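Local coordinates for protein interleukin-15 receptor alpha chain (Mus musculus, PDB 2PSM) that probably binds interleukin-15 through its extracellular sushi domain, as the alpha chain of the cytokine's receptor, at residues N26-C37 and A62-C71. Numbering follows the deposited sequence.
Sequences NYSVNSRERYVC and AHWTTPSLKC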
# COMPACT_ATOMS: atom_id res chain seq x y z
N ASN B 26 14.17 -11.88 14.44
CA ASN B 26 14.26 -11.25 15.76
C ASN B 26 12.91 -11.21 16.48
O ASN B 26 11.93 -10.68 15.95
CB ASN B 26 14.84 -9.84 15.58
CG ASN B 26 15.07 -9.13 16.89
OD1 ASN B 26 15.69 -9.68 17.81
ND2 ASN B 26 14.60 -7.89 16.99
N TYR B 27 12.87 -11.76 17.69
CA TYR B 27 11.66 -11.81 18.50
C TYR B 27 11.57 -10.66 19.51
O TYR B 27 10.59 -10.57 20.26
CB TYR B 27 11.58 -13.15 19.24
CG TYR B 27 11.24 -14.33 18.37
CD1 TYR B 27 9.92 -14.75 18.20
CD2 TYR B 27 12.25 -15.04 17.69
CE1 TYR B 27 9.60 -15.84 17.38
CE2 TYR B 27 11.94 -16.13 16.87
CZ TYR B 27 10.61 -16.52 16.72
OH TYR B 27 10.29 -17.58 15.91
N SER B 28 12.58 -9.80 19.53
CA SER B 28 12.61 -8.67 20.47
C SER B 28 11.66 -7.53 20.11
O SER B 28 11.26 -7.37 18.95
CB SER B 28 14.04 -8.13 20.60
OG SER B 28 14.88 -9.07 21.24
N VAL B 29 11.30 -6.74 21.12
CA VAL B 29 10.41 -5.60 20.95
C VAL B 29 10.97 -4.64 19.92
O VAL B 29 12.17 -4.38 19.89
CB VAL B 29 10.21 -4.87 22.30
CG1 VAL B 29 9.44 -3.57 22.10
CG2 VAL B 29 9.46 -5.77 23.26
N ASN B 30 10.08 -4.11 19.08
CA ASN B 30 10.41 -3.18 18.00
C ASN B 30 10.82 -3.91 16.72
O ASN B 30 11.02 -3.28 15.68
CB ASN B 30 11.52 -2.20 18.40
CG ASN B 30 11.10 -1.28 19.53
OD1 ASN B 30 9.98 -0.76 19.54
ND2 ASN B 30 12.00 -1.06 20.48
N SER B 31 10.96 -5.23 16.80
CA SER B 31 11.34 -6.00 15.62
C SER B 31 10.22 -6.03 14.58
O SER B 31 9.04 -6.15 14.93
CB SER B 31 11.69 -7.44 15.99
OG SER B 31 12.01 -8.19 14.82
N ARG B 32 10.60 -5.92 13.31
CA ARG B 32 9.64 -5.94 12.20
C ARG B 32 9.97 -7.12 11.30
O ARG B 32 11.05 -7.19 10.72
CB ARG B 32 9.76 -4.63 11.40
CG ARG B 32 9.49 -3.39 12.23
CD ARG B 32 9.88 -2.10 11.50
NE ARG B 32 8.72 -1.31 11.13
CZ ARG B 32 8.13 -1.33 9.94
NH1 ARG B 32 8.61 -2.12 8.99
NH2 ARG B 32 7.07 -0.58 9.70
N GLU B 33 9.03 -8.06 11.18
CA GLU B 33 9.22 -9.25 10.36
C GLU B 33 8.15 -9.29 9.28
O GLU B 33 7.12 -8.64 9.40
CB GLU B 33 9.14 -10.52 11.22
CG GLU B 33 10.15 -10.61 12.37
CD GLU B 33 11.60 -10.84 11.90
OE1 GLU B 33 11.80 -11.47 10.84
OE2 GLU B 33 12.53 -10.40 12.61
N ARG B 34 8.38 -10.08 8.24
CA ARG B 34 7.42 -10.17 7.16
C ARG B 34 7.16 -11.58 6.67
O ARG B 34 8.09 -12.36 6.47
CB ARG B 34 7.87 -9.32 5.97
CG ARG B 34 7.73 -7.82 6.15
CD ARG B 34 8.19 -7.07 4.90
NE ARG B 34 8.18 -5.63 5.09
CZ ARG B 34 7.08 -4.88 5.08
NH1 ARG B 34 5.89 -5.45 4.87
NH2 ARG B 34 7.16 -3.57 5.28
N TYR B 35 5.89 -11.89 6.48
CA TYR B 35 5.46 -13.17 5.95
C TYR B 35 5.83 -13.15 4.47
O TYR B 35 5.99 -12.07 3.89
CB TYR B 35 3.94 -13.32 6.06
CG TYR B 35 3.42 -13.57 7.45
CD1 TYR B 35 3.32 -14.86 7.96
CD2 TYR B 35 3.01 -12.51 8.26
CE1 TYR B 35 2.83 -15.11 9.24
CE2 TYR B 35 2.52 -12.74 9.55
CZ TYR B 35 2.43 -14.04 10.03
OH TYR B 35 1.96 -14.27 11.30
N VAL B 36 5.95 -14.32 3.87
CA VAL B 36 6.26 -14.44 2.45
C VAL B 36 5.24 -15.41 1.87
O VAL B 36 5.14 -16.55 2.33
CB VAL B 36 7.68 -15.02 2.22
CG1 VAL B 36 7.91 -15.30 0.73
CG2 VAL B 36 8.73 -14.04 2.73
N CYS B 37 4.45 -14.95 0.90
CA CYS B 37 3.46 -15.82 0.29
C CYS B 37 4.16 -16.97 -0.43
O CYS B 37 5.24 -16.79 -1.01
CB CYS B 37 2.56 -15.05 -0.69
SG CYS B 37 1.41 -13.82 0.03
N ALA B 62 4.88 -8.67 25.50
CA ALA B 62 4.93 -8.28 24.11
C ALA B 62 4.09 -9.23 23.26
O ALA B 62 3.85 -10.37 23.64
CB ALA B 62 6.38 -8.27 23.62
N HIS B 63 3.65 -8.73 22.11
CA HIS B 63 2.84 -9.51 21.18
C HIS B 63 3.05 -8.94 19.79
O HIS B 63 3.44 -7.78 19.62
CB HIS B 63 1.36 -9.43 21.56
CG HIS B 63 0.77 -8.07 21.38
ND1 HIS B 63 0.40 -7.57 20.15
CD2 HIS B 63 0.52 -7.08 22.27
CE1 HIS B 63 -0.05 -6.34 20.29
NE2 HIS B 63 0.02 -6.01 21.57
N TRP B 64 2.81 -9.78 18.79
CA TRP B 64 2.93 -9.38 17.40
C TRP B 64 1.67 -8.62 17.01
O TRP B 64 0.57 -8.97 17.45
CB TRP B 64 3.06 -10.61 16.51
CG TRP B 64 4.37 -11.31 16.62
CD1 TRP B 64 4.61 -12.53 17.17
CD2 TRP B 64 5.64 -10.83 16.14
NE1 TRP B 64 5.94 -12.85 17.07
CE2 TRP B 64 6.60 -11.83 16.44
CE3 TRP B 64 6.05 -9.67 15.48
CZ2 TRP B 64 7.95 -11.69 16.10
CZ3 TRP B 64 7.40 -9.53 15.15
CH2 TRP B 64 8.33 -10.54 15.46
N THR B 65 1.82 -7.57 16.21
CA THR B 65 0.66 -6.82 15.75
C THR B 65 -0.14 -7.78 14.87
O THR B 65 0.41 -8.75 14.36
CB THR B 65 1.06 -5.60 14.92
OG1 THR B 65 2.06 -5.97 13.96
CG2 THR B 65 1.60 -4.50 15.81
N THR B 66 -1.43 -7.52 14.70
CA THR B 66 -2.27 -8.39 13.89
C THR B 66 -2.06 -8.17 12.39
O THR B 66 -2.26 -7.07 11.88
CB THR B 66 -3.75 -8.17 14.22
OG1 THR B 66 -3.96 -8.42 15.62
CG2 THR B 66 -4.62 -9.12 13.41
N PRO B 67 -1.64 -9.22 11.67
CA PRO B 67 -1.40 -9.12 10.23
C PRO B 67 -2.69 -8.99 9.41
O PRO B 67 -3.73 -9.53 9.79
CB PRO B 67 -0.63 -10.40 9.92
CG PRO B 67 -1.23 -11.38 10.87
CD PRO B 67 -1.34 -10.58 12.16
N SER B 68 -2.62 -8.27 8.30
CA SER B 68 -3.79 -8.10 7.45
C SER B 68 -3.55 -8.88 6.17
O SER B 68 -4.39 -8.89 5.27
CB SER B 68 -4.01 -6.63 7.10
OG SER B 68 -2.96 -6.14 6.28
N LEU B 69 -2.40 -9.55 6.10
CA LEU B 69 -2.02 -10.32 4.93
C LEU B 69 -3.04 -11.31 4.39
O LEU B 69 -3.70 -12.03 5.13
CB LEU B 69 -0.72 -11.09 5.20
CG LEU B 69 -0.28 -11.97 4.01
CD1 LEU B 69 0.06 -11.07 2.82
CD2 LEU B 69 0.93 -12.81 4.42
N LYS B 70 -3.12 -11.34 3.07
CA LYS B 70 -4.00 -12.25 2.36
C LYS B 70 -3.21 -12.69 1.13
O LYS B 70 -2.83 -11.85 0.31
CB LYS B 70 -5.28 -11.53 1.96
CG LYS B 70 -6.12 -12.23 0.91
CD LYS B 70 -6.78 -13.50 1.43
CE LYS B 70 -7.74 -14.06 0.39
NZ LYS B 70 -8.47 -15.26 0.90
N CYS B 71 -2.93 -13.99 1.04
CA CYS B 71 -2.18 -14.52 -0.09
C CYS B 71 -3.14 -15.20 -1.06
O CYS B 71 -3.76 -16.22 -0.72
CB CYS B 71 -1.13 -15.52 0.37
SG CYS B 71 0.24 -14.84 1.36
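The six-membered ring of Trp64 points into the loop 26-31 and meets it with its edge. There CH2 meets Asn26 O at 3.6 Å, and CZ2 lies 4.2 Å from CD1 of the Tyr27 ring. Glu33 CG comes in obliquely, 3.6 Å from Trp64 CH2. The Glu33 chain bends there (chi2 -70°), which turns its carboxylate back toward its own segment. Glu33 OE2 accepts a hydrogen bond from Asn26 N at 2.9 Å, from above the carboxylate plane, and OE1 accepts one from Lys25 N. Ser31 OG donates to Asn26 O, so that carbonyl takes a hydrogen bond and also meets the edge of the indole.

Both segments belong to a sushi (SCR) repeat, a small beta domain held by two disulfides, Cys11-Cys53 and Cys37-Cys71. Trp64 packs near the first, touching Cys11, and its NE1 donates a hydrogen bond to Pro12 O. Farther along, the Tyr35 ring is met obliquely by Pro67 CB at CE2, while Leu69 CD2 reaches Tyr35 CB at 3.5 Å. Tyr35 OH hydrogen-bonds to Val15 O. Leu69 CD1 then lies 4.1 Å from Cys37 SG. The Cys37-Cys71 disulfide joins the segments covalently, with a torsion of -86° about its S-S bond.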